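Local coordinates for EVE domain-containing protein (Pseudomonas syringae pv. tomato str. DC3000, PDB 2EVE), which is of unknown function but is an EVE domain, related to ASCH and PUA domains, which suggests a possible role in nucleic-acid binding, at residues E56-I62 / D103-L109; D45-F49 / W142-L146. All blocks are in the same frame, centred on the assembly; numbering follows the deposited sequence.

The two contacts join parts of one EVE domain, with centres about 11 Å apart. Interaction 1 pairs strand 58-71 with strand 95-110. Interaction 2 packs helix 139-149 on strand 46-51, the other neighbour of strand 58-71 in the same mixed sheet. Backbone links connect them: Ala60 N lies 2.8 Å from Phe49 O, and Phe49 N lies 2.9 Å from Gly61 O. Helix 139-149 also touches interaction 1: Leu109 CD1 is 3.6 Å from Ile145 CG2. A bound tris-hydroxymethyl-methyl-ammonium ion sits nearer interaction 1, about 4 Å from the Pro57 side chain but about 13 Å from that of Phe48.

Interaction 1. Residues E56-I62 / D103-L109; sequences EPGIAGI and DIFKNVL
In the mixed sheet of the EVE domain, strand 58-62 pairs antiparallel first with 103-105 and, after a corner at Lys106 and Asn107, with 108-109. The axes of 58-62 and 103-105 run at 152°, 4.5 Å apart at closest. Asp103 and Ile62 form a hydrogen-bonded pair: Ile62 N to Asp103 O is 2.8 Å and Asp103 N to Ile62 O is 3.1 Å. Ile104 faces Gly61 in a non-hydrogen-bonded pair, CA to CA 4.2 Å. Phe105 N donates to Ala60 O at 3.0 Å. The Phe105 side chain (chi1 m) sets one ring face against Gly61, whose CA sits 3.9 Å from the ring centroid, 10° off the normal, a CH-pi contact. A water joins Ala60 O (2.7 Å) to Phe105 O (2.8 Å). After the corner, Val108 (chi1 t) packs CG2 4.0 Å from Ala60 CB. One water links Glu56 OE1 (2.6 Å) to Val108 N (2.9 Å); a second links Glu56 OE1 (2.9 Å) to Val108 O (2.7 Å). Leu109 closes a second hydrogen-bonded pair, with Leu109 N to Ile59 O 2.9 Å and Ile59 N to Leu109 O 3.0 Å. Gly58, at phi/psi 150/-180, has no room for a CB. Ala60 and Gly61 form a classic beta bulge opposite Phe49 of strand 46-51. Helix 139-149 covers Ile59, Ile62 and Leu109, and its Arg149 salt-bridges Asp103. Helix 15-21 meets Ala60 and Ile104.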
loop_
_atom_site.group_PDB
_atom_site.type_symbol
_atom_site.label_atom_id
_atom_site.label_comp_id
_atom_site.label_asym_id
_atom_site.label_seq_id
_atom_site.Cartn_x
_atom_site.Cartn_y
_atom_site.Cartn_z
ATOM N N GLU A 56 15.407 -5.560 2.598
ATOM C CA GLU A 56 15.389 -5.161 1.196
ATOM C C GLU A 56 14.118 -4.385 0.868
ATOM O O GLU A 56 13.226 -4.893 0.187
ATOM C CB GLU A 56 15.495 -6.396 0.297
ATOM C CG GLU A 56 15.770 -6.077 -1.162
ATOM C CD GLU A 56 15.885 -7.320 -2.021
ATOM O OE1 GLU A 56 16.220 -7.185 -3.216
ATOM O OE2 GLU A 56 15.640 -8.431 -1.506
ATOM N N PRO A 57 14.021 -3.135 1.347
ATOM C CA PRO A 57 12.847 -2.292 1.101
ATOM C C PRO A 57 12.695 -1.887 -0.359
ATOM O O PRO A 57 13.681 -1.652 -1.055
ATOM C CB PRO A 57 13.095 -1.091 2.010
ATOM C CG PRO A 57 14.590 -0.967 1.973
ATOM C CD PRO A 57 15.029 -2.405 2.136
ATOM N N GLY A 58 11.454 -1.804 -0.822
ATOM C CA GLY A 58 11.224 -1.423 -2.200
ATOM C C GLY A 58 9.961 -2.040 -2.751
ATOM O O GLY A 58 9.260 -2.766 -2.049
ATOM N N ILE A 59 9.666 -1.749 -4.012
ATOM C CA ILE A 59 8.473 -2.293 -4.647
ATOM C C ILE A 59 8.696 -3.772 -4.944
ATOM O O ILE A 59 9.606 -4.140 -5.688
ATOM C CB ILE A 59 8.156 -1.519 -5.931
ATOM C CG1 ILE A 59 7.847 -0.062 -5.566
ATOM C CG2 ILE A 59 6.980 -2.156 -6.654
ATOM C CD1 ILE A 59 7.628 0.851 -6.743
ATOM N N ALA A 60 7.849 -4.614 -4.360
ATOM C CA ALA A 60 7.973 -6.062 -4.505
ATOM C C ALA A 60 6.968 -6.722 -5.438
ATOM O O ALA A 60 7.119 -7.897 -5.785
ATOM C CB ALA A 60 7.894 -6.711 -3.135
ATOM N N GLY A 61 5.944 -5.979 -5.836
ATOM C CA GLY A 61 4.944 -6.541 -6.720
ATOM C C GLY A 61 3.784 -5.606 -6.979
ATOM O O GLY A 61 3.857 -4.405 -6.699
ATOM N N ILE A 62 2.706 -6.173 -7.506
ATOM C CA ILE A 62 1.509 -5.420 -7.848
ATOM C C ILE A 62 0.251 -6.092 -7.304
ATOM O O ILE A 62 0.140 -7.318 -7.296
ATOM C CB ILE A 62 1.372 -5.306 -9.380
ATOM C CG1 ILE A 62 2.619 -4.635 -9.955
ATOM C CG2 ILE A 62 0.118 -4.526 -9.741
ATOM C CD1 ILE A 62 2.649 -4.620 -11.479
ATOM N N ASP A 103 0.750 -9.406 -9.438
ATOM C CA ASP A 103 2.057 -9.897 -9.856
ATOM C C ASP A 103 3.115 -9.768 -8.770
ATOM O O ASP A 103 2.999 -8.948 -7.859
ATOM C CB ASP A 103 2.498 -9.151 -11.127
ATOM C CG ASP A 103 3.666 -9.821 -11.836
ATOM O OD1 ASP A 103 3.825 -11.054 -11.711
ATOM O OD2 ASP A 103 4.418 -9.112 -12.538
ATOM N N ILE A 104 4.141 -10.607 -8.857
ATOM C CA ILE A 104 5.231 -10.569 -7.898
ATOM C C ILE A 104 6.527 -10.442 -8.691
ATOM O O ILE A 104 6.734 -11.144 -9.682
ATOM C CB ILE A 104 5.252 -11.840 -7.011
ATOM C CG1 ILE A 104 6.421 -11.766 -6.031
ATOM C CG2 ILE A 104 5.306 -13.089 -7.879
ATOM C CD1 ILE A 104 6.446 -12.889 -5.018
ATOM N N PHE A 105 7.381 -9.519 -8.268
ATOM C CA PHE A 105 8.645 -9.279 -8.950
ATOM C C PHE A 105 9.714 -10.286 -8.538
ATOM O O PHE A 105 9.791 -10.691 -7.378
ATOM C CB PHE A 105 9.152 -7.862 -8.648
ATOM C CG PHE A 105 8.254 -6.756 -9.156
ATOM C CD1 PHE A 105 7.150 -7.029 -9.958
ATOM C CD2 PHE A 105 8.536 -5.428 -8.842
ATOM C CE1 PHE A 105 6.343 -5.995 -10.443
ATOM C CE2 PHE A 105 7.737 -4.391 -9.322
ATOM C CZ PHE A 105 6.639 -4.674 -10.123
ATOM N N LYS A 106 10.536 -10.690 -9.500
ATOM C CA LYS A 106 11.613 -11.628 -9.222
ATOM C C LYS A 106 12.638 -10.888 -8.371
ATOM O O LYS A 106 13.271 -11.465 -7.487
ATOM C CB LYS A 106 12.265 -12.097 -10.527
ATOM C CG LYS A 106 13.419 -13.074 -10.328
ATOM C CD LYS A 106 14.099 -13.432 -11.645
ATOM C CE LYS A 106 13.160 -14.170 -12.591
ATOM N NZ LYS A 106 13.839 -14.552 -13.865
ATOM N N ASN A 107 12.784 -9.597 -8.645
ATOM C CA ASN A 107 13.723 -8.757 -7.919
ATOM C C ASN A 107 13.035 -7.483 -7.437
ATOM O O ASN A 107 12.389 -6.780 -8.213
ATOM C CB ASN A 107 14.907 -8.402 -8.822
ATOM C CG ASN A 107 15.744 -9.614 -9.189
ATOM O OD1 ASN A 107 16.372 -10.231 -8.330
ATOM N ND2 ASN A 107 15.751 -9.963 -10.471
ATOM N N VAL A 108 13.170 -7.196 -6.149
ATOM C CA VAL A 108 12.561 -6.005 -5.576
ATOM C C VAL A 108 13.224 -4.745 -6.133
ATOM O O VAL A 108 14.434 -4.720 -6.364
ATOM C CB VAL A 108 12.691 -6.014 -4.030
ATOM C CG1 VAL A 108 12.220 -4.688 -3.452
ATOM C CG2 VAL A 108 11.869 -7.160 -3.447
ATOM N N LEU A 109 12.421 -3.711 -6.376
ATOM C CA LEU A 109 12.940 -2.439 -6.874
ATOM C C LEU A 109 13.245 -1.602 -5.639
ATOM O O LEU A 109 12.351 -0.988 -5.056
ATOM C CB LEU A 109 11.904 -1.731 -7.752
ATOM C CG LEU A 109 11.582 -2.403 -9.089
ATOM C CD1 LEU A 109 10.486 -1.628 -9.809
ATOM C CD2 LEU A 109 12.841 -2.460 -9.948
HETATM O O HOH W 1 14.820 -8.956 -4.564
HETATM O O HOH W 2 16.497 -6.471 -6.061
HETATM O O HOH W 3 9.170 -9.502 -4.918
#

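Interaction 2. Residues D45-F49 / W142-L146; sequences DEFFF and WAAIL
This is helix-on-sheet packing in the EVE domain, built around an offset aromatic stack. Strand 46-49 is extended and helix 142-146 is alpha-helical, with Leu146 N bonded to Trp142 O at 3.0 Å. Their axes cross at 46° and approach to 10.9 Å, so long side chains fill the gap. Phe48 (chi1 m, chi2 -49°) and Trp142 (chi1 t, chi2 -89°) both leave their backbones sideways, and their rings meet between the two segments. The Phe48 ring and the six-membered ring of Trp142 lie 3.8 Å apart between centroids, with planes at 13°. Ile145 (m, t) covers the opposite face of Phe48, with CG2 3.9 Å from the ring centroid. The phenyl ring is thus sandwiched. Tyr3 of strand 3-8 also stacks on Trp142, while Ile59 and Ile62 of strand 58-71 touch Phe48. The CB of Glu46, which points toward the helix, lies 3.8 Å from Trp142 CH2. Leu146 (m, t) reaches the edge of the phenyl ring, with CD2 4.2 Å from Phe48 CE1.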
loop_
_atom_site.group_PDB
_atom_site.type_symbol
_atom_site.label_atom_id
_atom_site.label_comp_id
_atom_site.label_asym_id
_atom_site.label_seq_id
_atom_site.Cartn_x
_atom_site.Cartn_y
_atom_site.Cartn_z
ATOM N N ASP A 45 -8.590 -0.642 -9.580
ATOM C CA ASP A 45 -7.370 0.154 -9.487
ATOM C C ASP A 45 -6.242 -0.794 -9.108
ATOM O O ASP A 45 -6.469 -1.809 -8.449
ATOM C CB ASP A 45 -7.486 1.231 -8.404
ATOM C CG ASP A 45 -8.345 2.412 -8.827
ATOM O OD1 ASP A 45 -8.818 2.446 -9.984
ATOM O OD2 ASP A 45 -8.544 3.311 -7.987
ATOM N N GLU A 46 -5.026 -0.472 -9.530
ATOM C CA GLU A 46 -3.878 -1.306 -9.204
ATOM C C GLU A 46 -2.920 -0.523 -8.327
ATOM O O GLU A 46 -2.927 0.707 -8.339
ATOM C CB GLU A 46 -3.172 -1.758 -10.483
ATOM C CG GLU A 46 -3.982 -2.749 -11.296
ATOM C CD GLU A 46 -3.370 -3.024 -12.655
ATOM O OE1 GLU A 46 -3.312 -2.089 -13.480
ATOM O OE2 GLU A 46 -2.953 -4.174 -12.895
ATOM N N PHE A 47 -2.100 -1.232 -7.560
ATOM C CA PHE A 47 -1.144 -0.563 -6.688
ATOM C C PHE A 47 0.150 -1.334 -6.559
ATOM O O PHE A 47 0.173 -2.562 -6.678
ATOM C CB PHE A 47 -1.744 -0.362 -5.289
ATOM C CG PHE A 47 -1.908 -1.638 -4.501
ATOM C CD1 PHE A 47 -0.899 -2.092 -3.653
ATOM C CD2 PHE A 47 -3.078 -2.384 -4.602
ATOM C CE1 PHE A 47 -1.056 -3.273 -2.921
ATOM C CE2 PHE A 47 -3.243 -3.565 -3.877
ATOM C CZ PHE A 47 -2.236 -4.007 -3.036
ATOM N N PHE A 48 1.233 -0.601 -6.332
ATOM C CA PHE A 48 2.524 -1.231 -6.122
ATOM C C PHE A 48 2.588 -1.634 -4.659
ATOM O O PHE A 48 2.275 -0.838 -3.772
ATOM C CB PHE A 48 3.666 -0.267 -6.438
ATOM C CG PHE A 48 3.898 -0.070 -7.899
ATOM C CD1 PHE A 48 4.005 -1.167 -8.750
ATOM C CD2 PHE A 48 4.011 1.207 -8.432
ATOM C CE1 PHE A 48 4.223 -0.992 -10.110
ATOM C CE2 PHE A 48 4.229 1.392 -9.792
ATOM C CZ PHE A 48 4.335 0.290 -10.635
ATOM N N PHE A 49 2.973 -2.883 -4.424
ATOM C CA PHE A 49 3.098 -3.436 -3.078
ATOM C C PHE A 49 4.533 -3.142 -2.636
ATOM O O PHE A 49 5.483 -3.768 -3.108
ATOM C CB PHE A 49 2.843 -4.951 -3.134
ATOM C CG PHE A 49 2.567 -5.597 -1.793
ATOM C CD1 PHE A 49 3.468 -5.487 -0.736
ATOM C CD2 PHE A 49 1.419 -6.370 -1.616
ATOM C CE1 PHE A 49 3.227 -6.144 0.484
ATOM C CE2 PHE A 49 1.173 -7.025 -0.411
ATOM C CZ PHE A 49 2.074 -6.915 0.643
ATOM N N TRP A 142 3.847 5.163 -13.092
ATOM C CA TRP A 142 3.552 3.739 -13.152
ATOM C C TRP A 142 4.304 3.087 -14.312
ATOM O O TRP A 142 4.962 2.063 -14.137
ATOM C CB TRP A 142 2.041 3.524 -13.306
ATOM C CG TRP A 142 1.616 2.081 -13.235
ATOM C CD1 TRP A 142 1.530 1.196 -14.273
ATOM C CD2 TRP A 142 1.251 1.350 -12.055
ATOM N NE1 TRP A 142 1.138 -0.040 -13.812
ATOM C CE2 TRP A 142 0.961 0.027 -12.455
ATOM C CE3 TRP A 142 1.146 1.684 -10.698
ATOM C CZ2 TRP A 142 0.568 -0.962 -11.545
ATOM C CZ3 TRP A 142 0.757 0.700 -9.792
ATOM C CH2 TRP A 142 0.473 -0.609 -10.224
ATOM N N ALA A 143 4.210 3.689 -15.493
ATOM C CA ALA A 143 4.890 3.159 -16.668
ATOM C C ALA A 143 6.399 3.150 -16.462
ATOM O O ALA A 143 7.086 2.217 -16.877
ATOM C CB ALA A 143 4.535 3.992 -17.896
ATOM N N ALA A 144 6.918 4.190 -15.813
ATOM C CA ALA A 144 8.350 4.285 -15.564
ATOM C C ALA A 144 8.831 3.155 -14.663
ATOM O O ALA A 144 9.893 2.576 -14.891
ATOM C CB ALA A 144 8.685 5.634 -14.934
ATOM N N ILE A 145 8.050 2.843 -13.636
ATOM C CA ILE A 145 8.425 1.779 -12.719
ATOM C C ILE A 145 8.331 0.414 -13.399
ATOM O O ILE A 145 9.195 -0.440 -13.203
ATOM C CB ILE A 145 7.554 1.826 -11.442
ATOM C CG1 ILE A 145 7.919 3.080 -10.641
ATOM C CG2 ILE A 145 7.780 0.578 -10.598
ATOM C CD1 ILE A 145 6.987 3.394 -9.500
ATOM N N LEU A 146 7.300 0.208 -14.214
ATOM C CA LEU A 146 7.168 -1.065 -14.913
ATOM C C LEU A 146 8.371 -1.270 -15.835
ATOM O O LEU A 146 8.881 -2.383 -15.961
ATOM C CB LEU A 146 5.877 -1.114 -15.736
ATOM C CG LEU A 146 4.545 -1.194 -14.987
ATOM C CD1 LEU A 146 3.417 -1.339 -15.998
ATOM C CD2 LEU A 146 4.546 -2.376 -14.024
#